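Local coordinates for gamma-glutamyl-gamma-aminobutyraldehyde dehydrogenase (Burkholderia cenocepacia, PDB 4LIH), which probably oxidises gamma-glutamyl-gamma-aminobutyraldehyde and related aldehydes to carboxylic acids with NAD(P)+ as the electron acceptor, as a member of the aldehyde dehydrogenase family, at residues R43-C47 with A57-G63; H155-L160 with T499-R504; M181-K185 with R483-L487; N304-M308 with M348-V352; G367-G371 with V393-K397. One frame throughout, in Å; residues are numbered along the deposited sequence.

Interactions 1 and 2 both join antiparallel strands through backbone ladders, but interaction 1 closes a local, partly exposed hairpin with two salt bridges, whereas interaction 2 pairs strands 339 residues apart on an arm that other subunits contact. Interaction 3, its centre about 8 Å from that of the chain, is buried and mixes a salt bridge, waters and a lysine-tryptophan contact near the predicted active site. Interactions 4 and 5 both involve helix 354-370, the first just before its start and the second at its C-terminal end, their centres about 21 Å apart. Interaction 4 is buried and combines apolar methionine and isoleucine packing with two weak hydrogen bonds, while interaction 5 has no direct hydrogen bond.

Interaction 1: R43-C47 with A57-G63; sequences RTFDC and AKVADCG
A beta hairpin built from strands 44-48 and 55-60 brings Arg-43 to Cys-47 alongside Ala-57 to Gly-63. The two short strand segments run at 140° to each other, antiparallel with a marked twist. Phe-45 and Val-59 form a hydrogen-bonded pair, with Phe-45 N to Val-59 O and Val-59 N to Phe-45 O both at 2.9 Å. Cys-47 N continues the ladder to Ala-57 O at 2.8 Å. On the face carrying Phe-45, Cys-47 and Val-59, the valine lies beside the phenylalanine and points the same way; its CB sits 4.1 Å from the ring centroid, over the face, in a CH-pi contact. The other face carries Asp-46 and Lys-58. The lysine chain stays extended until it bends at its last torsion (chi4 -81°), which delivers NZ to the syn lone pair of Asp-46 OD1 at 2.8 Å. Beyond the strands, Asp-61 N reaches Arg-43 O at 2.9 Å in an almost straight bond, 177° at the hydrogen. The Arg-43 chain bends at its third torsion, and its NH2 makes a salt bridge with Asp-61 OD2 at 3.1 Å, approaching from above the carboxylate plane; a weak bond from NE to Asp-61 O adds to it. Leu-206 and Ile-209 of helix 206-218 cover Val-59, so one face packs inward while the Asp-46/Lys-58 pair lies on the other, the two-faced character of a twisted beta hairpin laid against a helix.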
# COMPACT_ATOMS: atom_id res chain seq x y z
N ARG A 43 9.91 -38.06 -31.39
CA ARG A 43 8.47 -38.06 -31.36
C ARG A 43 7.93 -36.73 -31.85
O ARG A 43 8.40 -35.68 -31.43
CB ARG A 43 7.98 -38.24 -29.94
CG ARG A 43 8.35 -39.54 -29.30
CD ARG A 43 8.23 -39.48 -27.80
NE ARG A 43 6.93 -38.95 -27.38
CZ ARG A 43 6.32 -39.28 -26.26
NH1 ARG A 43 6.88 -40.15 -25.42
NH2 ARG A 43 5.14 -38.76 -25.99
N THR A 44 6.93 -36.78 -32.71
CA THR A 44 6.27 -35.54 -33.11
C THR A 44 4.78 -35.74 -33.18
O THR A 44 4.28 -36.87 -33.20
CB THR A 44 6.78 -35.03 -34.46
OG1 THR A 44 6.52 -36.00 -35.48
CG2 THR A 44 8.27 -34.73 -34.44
N PHE A 45 4.07 -34.63 -33.19
CA PHE A 45 2.67 -34.58 -33.59
C PHE A 45 2.52 -33.59 -34.74
O PHE A 45 3.39 -32.74 -34.94
CB PHE A 45 1.77 -34.24 -32.41
CG PHE A 45 1.88 -32.82 -31.88
CD1 PHE A 45 1.11 -31.80 -32.42
CD2 PHE A 45 2.64 -32.54 -30.77
CE1 PHE A 45 1.16 -30.52 -31.89
CE2 PHE A 45 2.73 -31.25 -30.25
CZ PHE A 45 1.98 -30.24 -30.82
N ASP A 46 1.48 -33.78 -35.55
CA ASP A 46 1.16 -32.88 -36.67
C ASP A 46 0.35 -31.70 -36.16
O ASP A 46 -0.75 -31.85 -35.60
CB ASP A 46 0.35 -33.58 -37.77
CG ASP A 46 1.17 -34.57 -38.58
OD1 ASP A 46 2.41 -34.67 -38.47
OD2 ASP A 46 0.52 -35.23 -39.38
N CYS A 47 0.92 -30.53 -36.36
CA CYS A 47 0.26 -29.29 -36.05
C CYS A 47 -0.60 -28.85 -37.23
O CYS A 47 -0.09 -28.41 -38.29
CB CYS A 47 1.31 -28.26 -35.74
SG CYS A 47 0.70 -26.60 -35.39
N ALA A 57 3.18 -28.03 -39.64
CA ALA A 57 4.50 -28.40 -39.15
C ALA A 57 4.38 -29.67 -38.34
O ALA A 57 3.28 -29.98 -37.82
CB ALA A 57 5.07 -27.30 -38.29
N LYS A 58 5.48 -30.41 -38.28
CA LYS A 58 5.63 -31.45 -37.27
C LYS A 58 6.28 -30.82 -36.03
O LYS A 58 7.35 -30.20 -36.11
CB LYS A 58 6.43 -32.63 -37.80
CG LYS A 58 5.67 -33.42 -38.86
CD LYS A 58 6.29 -34.78 -39.15
CE LYS A 58 5.57 -35.52 -40.29
NZ LYS A 58 4.34 -36.20 -39.80
N VAL A 59 5.65 -30.99 -34.88
CA VAL A 59 6.08 -30.35 -33.66
C VAL A 59 6.50 -31.42 -32.65
O VAL A 59 5.93 -32.50 -32.61
CB VAL A 59 4.96 -29.46 -33.12
CG1 VAL A 59 5.24 -28.95 -31.69
CG2 VAL A 59 4.72 -28.31 -34.10
N ALA A 60 7.52 -31.12 -31.88
CA ALA A 60 8.01 -32.05 -30.87
C ALA A 60 6.85 -32.55 -29.99
O ALA A 60 6.12 -31.78 -29.48
CB ALA A 60 9.07 -31.38 -30.02
N ASP A 61 6.73 -33.87 -29.82
CA ASP A 61 5.77 -34.44 -28.88
C ASP A 61 6.47 -34.93 -27.60
O ASP A 61 6.90 -36.10 -27.50
CB ASP A 61 5.01 -35.58 -29.54
CG ASP A 61 3.95 -36.13 -28.63
OD1 ASP A 61 3.15 -35.34 -28.09
OD2 ASP A 61 3.94 -37.36 -28.45
N CYS A 62 6.56 -34.03 -26.60
CA CYS A 62 7.36 -34.33 -25.43
C CYS A 62 6.76 -35.31 -24.47
O CYS A 62 5.55 -35.39 -24.27
CB CYS A 62 7.78 -33.04 -24.69
SG CYS A 62 8.88 -32.03 -25.71
N GLY A 63 7.64 -36.08 -23.86
CA GLY A 63 7.28 -36.99 -22.80
C GLY A 63 8.15 -36.75 -21.60
O GLY A 63 8.69 -35.65 -21.40

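Interaction 2: H155-L160 with T499-R504; sequences HHLVGL and TLIRLR
Backbone bonds tie Val-158 to Ile-501 and Leu-160 to Thr-499 as hydrogen-bonded antiparallel pairs, the strand segments running at 167° to each other. Val-158 N meets Ile-501 O at 2.9 Å and Ile-501 N returns to Val-158 O at 2.8 Å; past the strand ends, Leu-503 N reaches His-156 O at 2.9 Å. Water 1 bridges the Thr-499 hydroxyl and, weakly, Leu-160 O. The apolar contacts fall on two faces. Leu-157 CD1 crosses to Leu-500 CD2 at 4.0 Å on one, and on the other Val-158 CB faces Ile-501 CB at the same separation. This ladder belongs to the oligomerisation arm of the aldehyde dehydrogenase fold: Thr-499, Leu-500 and Ile-501 also pair in parallel with a strand of the second subunit, which carries the sheet across the interface. Arg-502, its CG opposite the backbone N (chi1 -176°) and its chain extended, meets the C-terminal carboxylate of Arg-504: NE bonds to Arg-504 O at 2.8 Å, and NH2 makes a weak salt bridge to Arg-504 OXT. The His-156 ring stands almost perpendicular to this guanidinium, planes 83° apart, with Arg-502 CD at its edge. Glu-465 of the second subunit hydrogen-bonds His-156 NE2 and forms a salt bridge with Arg-502 NH1.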
# COMPACT_ATOMS: atom_id res chain seq x y z
N HIS A 155 10.37 -2.24 19.38
CA HIS A 155 11.59 -1.51 18.96
C HIS A 155 12.89 -2.28 19.09
O HIS A 155 13.89 -1.92 18.46
CB HIS A 155 11.70 -0.20 19.73
CG HIS A 155 10.63 0.78 19.38
ND1 HIS A 155 10.35 1.88 20.15
CD2 HIS A 155 9.75 0.82 18.34
CE1 HIS A 155 9.36 2.56 19.62
NE2 HIS A 155 8.95 1.93 18.54
N HIS A 156 12.92 -3.33 19.91
CA HIS A 156 14.09 -4.21 19.96
C HIS A 156 14.19 -5.09 18.71
O HIS A 156 15.17 -5.83 18.54
CB HIS A 156 14.10 -5.09 21.22
CG HIS A 156 13.04 -6.15 21.24
ND1 HIS A 156 11.70 -5.85 21.40
CD2 HIS A 156 13.12 -7.49 21.15
CE1 HIS A 156 11.00 -6.97 21.37
NE2 HIS A 156 11.84 -7.98 21.21
N LEU A 157 13.19 -5.03 17.83
CA LEU A 157 13.26 -5.76 16.59
C LEU A 157 13.36 -4.81 15.38
O LEU A 157 12.86 -3.68 15.39
CB LEU A 157 12.05 -6.67 16.36
CG LEU A 157 11.64 -7.70 17.41
CD1 LEU A 157 10.40 -8.41 16.86
CD2 LEU A 157 12.78 -8.68 17.61
N VAL A 158 14.01 -5.33 14.36
CA VAL A 158 13.86 -4.83 12.99
C VAL A 158 13.07 -5.93 12.30
O VAL A 158 13.57 -7.04 12.10
CB VAL A 158 15.19 -4.55 12.28
CG1 VAL A 158 14.92 -4.06 10.88
CG2 VAL A 158 16.00 -3.48 13.00
N GLY A 159 11.81 -5.63 11.97
CA GLY A 159 10.90 -6.61 11.38
C GLY A 159 10.64 -6.32 9.92
O GLY A 159 10.11 -5.30 9.64
N LEU A 160 10.92 -7.28 9.04
CA LEU A 160 10.82 -7.09 7.58
C LEU A 160 9.89 -8.16 7.01
O LEU A 160 9.88 -9.32 7.46
CB LEU A 160 12.21 -7.23 6.91
CG LEU A 160 13.45 -6.48 7.44
CD1 LEU A 160 14.68 -6.73 6.56
CD2 LEU A 160 13.19 -5.00 7.60
N THR A 499 11.11 -11.65 8.46
CA THR A 499 12.41 -11.67 9.11
C THR A 499 12.36 -10.81 10.39
O THR A 499 12.13 -9.61 10.31
CB THR A 499 13.51 -11.17 8.16
OG1 THR A 499 13.49 -11.93 6.94
CG2 THR A 499 14.86 -11.35 8.82
N LEU A 500 12.52 -11.43 11.57
CA LEU A 500 12.56 -10.68 12.82
C LEU A 500 14.00 -10.61 13.31
O LEU A 500 14.56 -11.64 13.70
CB LEU A 500 11.66 -11.35 13.86
CG LEU A 500 10.12 -11.41 13.67
CD1 LEU A 500 9.76 -12.38 12.55
CD2 LEU A 500 9.43 -11.82 14.95
N ILE A 501 14.57 -9.41 13.31
CA ILE A 501 15.97 -9.24 13.62
C ILE A 501 16.03 -8.65 15.01
O ILE A 501 15.68 -7.49 15.19
CB ILE A 501 16.68 -8.29 12.62
CG1 ILE A 501 16.55 -8.79 11.18
CG2 ILE A 501 18.13 -8.08 13.04
CD1 ILE A 501 17.14 -7.89 10.11
N ARG A 502 16.49 -9.43 16.00
CA ARG A 502 16.54 -8.92 17.36
C ARG A 502 17.88 -8.26 17.69
O ARG A 502 18.93 -8.89 17.65
CB ARG A 502 16.22 -10.03 18.34
CG ARG A 502 16.17 -9.56 19.77
CD ARG A 502 15.56 -10.58 20.69
NE ARG A 502 15.72 -10.11 22.05
CZ ARG A 502 15.33 -10.78 23.13
NH1 ARG A 502 14.66 -11.93 23.01
NH2 ARG A 502 15.62 -10.28 24.32
N LEU A 503 17.80 -6.98 18.00
CA LEU A 503 18.98 -6.16 18.22
C LEU A 503 19.52 -6.25 19.65
O LEU A 503 20.68 -5.98 19.88
CB LEU A 503 18.62 -4.70 17.93
CG LEU A 503 18.02 -4.33 16.56
CD1 LEU A 503 17.76 -2.82 16.51
CD2 LEU A 503 18.96 -4.76 15.45
N ARG A 504 18.65 -6.64 20.58
CA ARG A 504 19.01 -6.77 21.98
C ARG A 504 17.87 -7.53 22.69
O ARG A 504 16.71 -7.54 22.22
CB ARG A 504 19.14 -5.38 22.62
CG ARG A 504 17.86 -4.57 22.52
CD ARG A 504 18.00 -3.15 23.01
NE ARG A 504 17.18 -2.32 22.14
CZ ARG A 504 17.63 -1.70 21.04
NH1 ARG A 504 18.92 -1.76 20.69
NH2 ARG A 504 16.78 -1.02 20.31
OXT ARG A 504 18.10 -8.10 23.75
O HOH W 1 11.67 -10.68 5.31

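Interaction 3: M181-K185 with R483-L487; sequences MAAWK and RDKSL
Asp-484 meets helix 178-191 through its carboxylate: Asp-484 OD2 receives Lys-185 NZ on its syn lone pair at 2.8 Å in a salt bridge, the two side chains crossing at about a right angle. Met-181 CE approaches the same oxygen at 3.6 Å. The Trp-184 ring stands nearly perpendicular to the carboxylate plane, 86° apart, and its CE3 lies 3.7 Å from Asp-484 CB. Over one face of the indole runs the aliphatic part of Lys-485; CG sits 3.9 Å from the centroid of the six-membered ring, only 11° off its normal, a CH-pi contact. A bend at the third torsion (chi3 -65°) then turns the lysine, whose NZ bonds to Asp-468 O. Two waters donate to Trp-184 O; one also accepts from Lys-485 N at 2.8 Å, the other also donates to Asp-484 OD1. The contact joins helix 178-191 to the loop between strands 457-460 and 494-502, close to the predicted active-site Glu-274 of the aldehyde dehydrogenase fold, whose OE1 weakly accepts Asp-484 N. In the next shell, Thr-250 OG1 gives Lys-185 NZ a second partner, Lys-492 forms a long, weak ion pair with Asp-484 OD1, and Phe-473 meets Trp-184 edge-to-face.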
# COMPACT_ATOMS: atom_id res chain seq x y z
N MET A 181 -2.45 -15.92 -23.10
CA MET A 181 -2.52 -16.65 -21.82
C MET A 181 -1.16 -17.10 -21.37
O MET A 181 -0.85 -17.03 -20.18
CB MET A 181 -3.48 -17.86 -21.86
CG MET A 181 -4.96 -17.47 -21.90
SD MET A 181 -5.62 -16.30 -20.68
CE MET A 181 -4.88 -16.99 -19.15
N ALA A 182 -0.34 -17.55 -22.30
CA ALA A 182 1.06 -17.90 -21.98
C ALA A 182 1.74 -16.74 -21.27
O ALA A 182 2.28 -16.88 -20.16
CB ALA A 182 1.83 -18.34 -23.25
N ALA A 183 1.69 -15.57 -21.89
CA ALA A 183 2.33 -14.37 -21.35
C ALA A 183 1.73 -13.94 -20.00
O ALA A 183 2.44 -13.44 -19.14
CB ALA A 183 2.20 -13.25 -22.34
N TRP A 184 0.43 -14.13 -19.80
CA TRP A 184 -0.20 -13.82 -18.48
C TRP A 184 0.41 -14.67 -17.35
O TRP A 184 0.46 -14.24 -16.19
CB TRP A 184 -1.72 -14.08 -18.51
CG TRP A 184 -2.50 -12.99 -19.13
CD1 TRP A 184 -2.01 -11.99 -19.92
CD2 TRP A 184 -3.91 -12.76 -19.03
NE1 TRP A 184 -3.03 -11.17 -20.34
CE2 TRP A 184 -4.20 -11.60 -19.79
CE3 TRP A 184 -4.96 -13.43 -18.39
CZ2 TRP A 184 -5.51 -11.08 -19.92
CZ3 TRP A 184 -6.26 -12.89 -18.49
CH2 TRP A 184 -6.51 -11.74 -19.27
N LYS A 185 0.85 -15.88 -17.69
CA LYS A 185 1.65 -16.70 -16.77
C LYS A 185 3.12 -16.27 -16.73
O LYS A 185 3.64 -15.95 -15.67
CB LYS A 185 1.58 -18.19 -17.08
CG LYS A 185 0.20 -18.80 -17.27
CD LYS A 185 -0.81 -18.47 -16.20
CE LYS A 185 -2.09 -19.20 -16.51
NZ LYS A 185 -3.21 -18.74 -15.65
N ARG A 483 -5.48 -14.88 -9.25
CA ARG A 483 -5.73 -13.91 -10.26
C ARG A 483 -4.52 -13.80 -11.24
O ARG A 483 -3.35 -13.83 -10.86
CB ARG A 483 -6.03 -12.57 -9.62
CG ARG A 483 -7.19 -12.56 -8.62
CD ARG A 483 -8.45 -12.70 -9.41
NE ARG A 483 -9.67 -12.64 -8.65
CZ ARG A 483 -10.30 -13.68 -8.14
NH1 ARG A 483 -9.81 -14.89 -8.24
NH2 ARG A 483 -11.45 -13.48 -7.54
N ASP A 484 -4.83 -13.59 -12.49
CA ASP A 484 -3.93 -13.09 -13.50
C ASP A 484 -4.07 -11.58 -13.69
O ASP A 484 -5.09 -10.98 -13.30
CB ASP A 484 -4.18 -13.86 -14.81
CG ASP A 484 -3.64 -15.32 -14.81
OD1 ASP A 484 -2.94 -15.79 -13.88
OD2 ASP A 484 -3.94 -16.03 -15.81
N LYS A 485 -3.01 -10.96 -14.27
CA LYS A 485 -2.89 -9.51 -14.35
C LYS A 485 -2.79 -8.86 -12.94
O LYS A 485 -3.14 -9.50 -11.91
CB LYS A 485 -4.05 -8.88 -15.15
CG LYS A 485 -4.37 -9.54 -16.50
CD LYS A 485 -5.14 -8.60 -17.44
CE LYS A 485 -6.52 -8.24 -16.93
NZ LYS A 485 -7.16 -7.28 -17.84
N SER A 486 -2.32 -7.62 -12.90
CA SER A 486 -2.18 -6.79 -11.71
C SER A 486 -1.06 -7.31 -10.86
O SER A 486 -0.54 -8.42 -11.12
CB SER A 486 -3.46 -6.76 -10.87
OG SER A 486 -3.54 -7.86 -9.99
N LEU A 487 -0.69 -6.54 -9.86
CA LEU A 487 0.39 -6.92 -8.95
C LEU A 487 0.03 -8.18 -8.19
O LEU A 487 0.92 -8.92 -7.80
CB LEU A 487 0.74 -5.81 -7.96
CG LEU A 487 1.31 -4.56 -8.62
CD1 LEU A 487 1.43 -3.51 -7.51
CD2 LEU A 487 2.64 -4.84 -9.23
O HOH W 2 -0.89 -11.74 -15.86
O HOH W 3 -0.46 -15.37 -13.89

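Interaction 4: N304-M308 with M348-V352; sequences NMGEM and MGAIV
Bends at both outer torsions of Met-305 (chi2 72°, chi3 81°) curl its thioether against the backbone of Gly-349 and Ala-350, while Glu-307 stays extended beyond CG and projects its carboxylate to Ile-351 and Val-352. The contact joins two loops of the aldehyde dehydrogenase fold, one following helix 290-302 and the other leading into helix 354-370; Glu-307 itself is the centre of an inverse gamma turn. Met-305 SD is approached by Gly-349 N at 3.3 Å in a weak hydrogen bond, 144° at the hydrogen, and Met-305 CE lies 3.2 Å from Ala-350 O. The SD and CE of Met-305 thus meet main-chain atoms of Gly-349 and Ala-350. Nearer the backbone, Met-305 CB packs on Ile-351 CD1 at 3.7 Å, and Met-348 SD lies 3.8 Å from Met-305 CA. The first loop is braced from within: Asn-304 ND2 donates to Glu-307 O at 3.0 Å, with the acceptor in the amide plane. Asn-176 links to both of these residues, donating to Glu-307 O and accepting from Asn-304 ND2. On the far loop, Ile-351 bonds through its backbone to Phe-387, and its side chain touches Val-389 of strand 388-395. Glu-307 OE1 lies 3.6 Å from Ile-351 CG2 and accepts a long, weak hydrogen bond from Val-352 N at 3.4 Å.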
# COMPACT_ATOMS: atom_id res chain seq x y z
N ASN A 304 -13.56 -14.03 -30.88
CA ASN A 304 -12.79 -15.27 -30.79
C ASN A 304 -13.63 -16.52 -30.86
O ASN A 304 -13.37 -17.52 -30.21
CB ASN A 304 -11.96 -15.27 -29.50
CG ASN A 304 -10.69 -16.03 -29.64
OD1 ASN A 304 -9.94 -15.79 -30.56
ND2 ASN A 304 -10.45 -16.98 -28.75
N MET A 305 -14.68 -16.46 -31.65
CA MET A 305 -15.57 -17.60 -31.83
C MET A 305 -16.27 -18.12 -30.56
O MET A 305 -16.57 -19.30 -30.48
CB MET A 305 -14.79 -18.75 -32.48
CG MET A 305 -14.18 -18.42 -33.84
SD MET A 305 -12.74 -17.27 -33.90
CE MET A 305 -11.37 -18.34 -33.48
N GLY A 306 -16.47 -17.29 -29.55
CA GLY A 306 -17.10 -17.76 -28.28
C GLY A 306 -16.16 -18.60 -27.43
O GLY A 306 -16.55 -19.09 -26.39
N GLU A 307 -14.92 -18.73 -27.90
CA GLU A 307 -13.89 -19.55 -27.25
C GLU A 307 -13.17 -18.62 -26.29
O GLU A 307 -12.03 -18.21 -26.47
CB GLU A 307 -12.90 -20.18 -28.23
CG GLU A 307 -13.55 -21.09 -29.27
CD GLU A 307 -12.67 -21.50 -30.43
OE1 GLU A 307 -12.99 -22.56 -31.03
OE2 GLU A 307 -11.67 -20.81 -30.78
N MET A 308 -13.88 -18.29 -25.26
CA MET A 308 -13.45 -17.27 -24.31
C MET A 308 -14.03 -17.72 -22.98
O MET A 308 -15.25 -17.90 -22.86
CB MET A 308 -14.05 -15.93 -24.64
CG MET A 308 -13.41 -15.17 -25.77
SD MET A 308 -14.00 -13.45 -25.75
CE MET A 308 -15.72 -13.65 -26.19
N MET A 348 -15.14 -13.29 -37.36
CA MET A 348 -15.30 -14.66 -36.84
C MET A 348 -14.46 -15.62 -37.66
O MET A 348 -14.66 -15.76 -38.88
CB MET A 348 -16.75 -15.13 -36.93
CG MET A 348 -16.98 -16.58 -36.55
SD MET A 348 -17.65 -16.81 -34.91
CE MET A 348 -19.37 -16.48 -35.24
N GLY A 349 -13.56 -16.32 -36.99
CA GLY A 349 -12.67 -17.28 -37.65
C GLY A 349 -13.14 -18.71 -37.49
O GLY A 349 -14.31 -18.98 -37.51
N ALA A 350 -12.21 -19.62 -37.34
CA ALA A 350 -12.46 -21.06 -37.36
C ALA A 350 -12.52 -21.57 -35.95
O ALA A 350 -11.79 -21.07 -35.09
CB ALA A 350 -11.35 -21.77 -38.12
N ILE A 351 -13.36 -22.58 -35.73
CA ILE A 351 -13.34 -23.38 -34.50
C ILE A 351 -12.11 -24.28 -34.49
O ILE A 351 -11.66 -24.74 -35.54
CB ILE A 351 -14.63 -24.20 -34.37
CG1 ILE A 351 -15.84 -23.26 -34.43
CG2 ILE A 351 -14.62 -25.05 -33.10
CD1 ILE A 351 -15.88 -22.23 -33.28
N VAL A 352 -11.54 -24.53 -33.32
CA VAL A 352 -10.16 -25.03 -33.28
C VAL A 352 -9.95 -26.40 -33.96
O VAL A 352 -8.92 -26.60 -34.61
CB VAL A 352 -9.60 -25.05 -31.85
CG1 VAL A 352 -10.18 -26.20 -31.06
CG2 VAL A 352 -8.08 -25.13 -31.89

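Interaction 5: G367-G371 with V393-K397; sequences GRGEG and VFEVK
The ring of Phe-394 lies against the backbone of Gly-367, turning one face to the last turn of helix 354-370. Phe-394 comes from strand 388-395, so the contact packs the C-terminal end of a helix on a strand within the aldehyde dehydrogenase fold. Gly-367 CA stands 3.9 Å from the ring centroid and 16° off its normal, a CH-pi contact displaced toward the rim. The CE1 corner comes closest, 3.3 Å from Gly-367 C, and also meets the next peptide at Arg-368 N, 3.4 Å away. The CB of Phe-394 points toward the helix, and chi1 of -68° sets CG beside the backbone N, leaving one ring face over Gly-367 CA. The ring lies directly on main-chain atoms of Gly-367 and Arg-368. Gly-371, the first residue to leave helical geometry, is closely approached, with CA 3.8 Å from Val-396 CG1 and 3.3 Å from Glu-395 O. Ile-402 of helix 401-404 packs on both Phe-394 and Val-396, and the carboxylate of Glu-370 accepts the backbone N-H groups of Lys-401 and Ile-402. No direct hydrogen bond spans the two segments; a water joins them instead, donating to Glu-370 O at 2.7 Å and accepting from Lys-397 N at 2.9 Å.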
# COMPACT_ATOMS: atom_id res chain seq x y z
N GLY A 367 -30.23 -26.84 -27.93
CA GLY A 367 -30.88 -25.52 -27.92
C GLY A 367 -32.15 -25.49 -28.76
O GLY A 367 -33.17 -24.87 -28.36
N ARG A 368 -32.10 -26.12 -29.93
CA ARG A 368 -33.25 -26.17 -30.84
C ARG A 368 -34.44 -26.80 -30.17
O ARG A 368 -35.57 -26.42 -30.43
CB ARG A 368 -32.94 -26.95 -32.11
CG ARG A 368 -32.06 -26.24 -33.10
CD ARG A 368 -31.90 -27.12 -34.32
NE ARG A 368 -30.77 -26.67 -35.10
CZ ARG A 368 -30.81 -25.74 -36.03
NH1 ARG A 368 -31.97 -25.17 -36.36
NH2 ARG A 368 -29.69 -25.40 -36.65
N GLY A 369 -34.19 -27.79 -29.32
CA GLY A 369 -35.28 -28.46 -28.60
C GLY A 369 -35.86 -27.68 -27.42
O GLY A 369 -37.07 -27.77 -27.14
N GLU A 370 -35.02 -26.92 -26.73
CA GLU A 370 -35.39 -26.31 -25.45
C GLU A 370 -35.60 -24.82 -25.49
O GLU A 370 -36.06 -24.25 -24.54
CB GLU A 370 -34.36 -26.65 -24.35
CG GLU A 370 -33.00 -26.00 -24.50
CD GLU A 370 -31.94 -26.55 -23.53
OE1 GLU A 370 -32.25 -27.27 -22.53
OE2 GLU A 370 -30.77 -26.21 -23.76
N GLY A 371 -35.35 -24.19 -26.62
CA GLY A 371 -35.47 -22.77 -26.77
C GLY A 371 -35.91 -22.35 -28.15
O GLY A 371 -36.09 -23.19 -29.06
N VAL A 393 -27.95 -17.55 -31.67
CA VAL A 393 -28.65 -17.02 -30.52
C VAL A 393 -29.91 -17.82 -30.29
O VAL A 393 -30.65 -18.06 -31.23
CB VAL A 393 -29.03 -15.53 -30.74
CG1 VAL A 393 -29.74 -14.96 -29.53
CG2 VAL A 393 -27.80 -14.70 -31.06
N PHE A 394 -30.12 -18.24 -29.04
CA PHE A 394 -31.40 -18.78 -28.56
C PHE A 394 -32.03 -17.94 -27.45
O PHE A 394 -31.35 -17.34 -26.61
CB PHE A 394 -31.20 -20.15 -27.95
CG PHE A 394 -30.83 -21.21 -28.95
CD1 PHE A 394 -31.82 -21.85 -29.67
CD2 PHE A 394 -29.52 -21.57 -29.15
CE1 PHE A 394 -31.50 -22.85 -30.57
CE2 PHE A 394 -29.17 -22.54 -30.07
CZ PHE A 394 -30.16 -23.18 -30.79
N GLU A 395 -33.36 -18.01 -27.39
CA GLU A 395 -34.11 -17.47 -26.25
C GLU A 395 -34.47 -18.68 -25.39
O GLU A 395 -35.08 -19.62 -25.88
CB GLU A 395 -35.34 -16.70 -26.73
CG GLU A 395 -36.04 -15.99 -25.59
CD GLU A 395 -37.11 -15.04 -26.03
OE1 GLU A 395 -37.30 -14.83 -27.24
OE2 GLU A 395 -37.78 -14.53 -25.12
N VAL A 396 -34.04 -18.69 -24.14
CA VAL A 396 -34.23 -19.87 -23.26
C VAL A 396 -34.62 -19.43 -21.88
O VAL A 396 -34.45 -18.25 -21.50
CB VAL A 396 -32.95 -20.79 -23.14
CG1 VAL A 396 -32.73 -21.63 -24.41
CG2 VAL A 396 -31.70 -20.01 -22.78
N LYS A 397 -35.16 -20.38 -21.13
CA LYS A 397 -35.29 -20.25 -19.69
C LYS A 397 -33.92 -20.41 -19.03
O LYS A 397 -33.00 -21.03 -19.57
CB LYS A 397 -36.20 -21.36 -19.13
CG LYS A 397 -37.65 -21.33 -19.52
CD LYS A 397 -38.29 -22.51 -18.80
CE LYS A 397 -39.75 -22.73 -19.12
NZ LYS A 397 -40.14 -23.94 -18.35
O HOH W 4 -35.74 -23.01 -22.21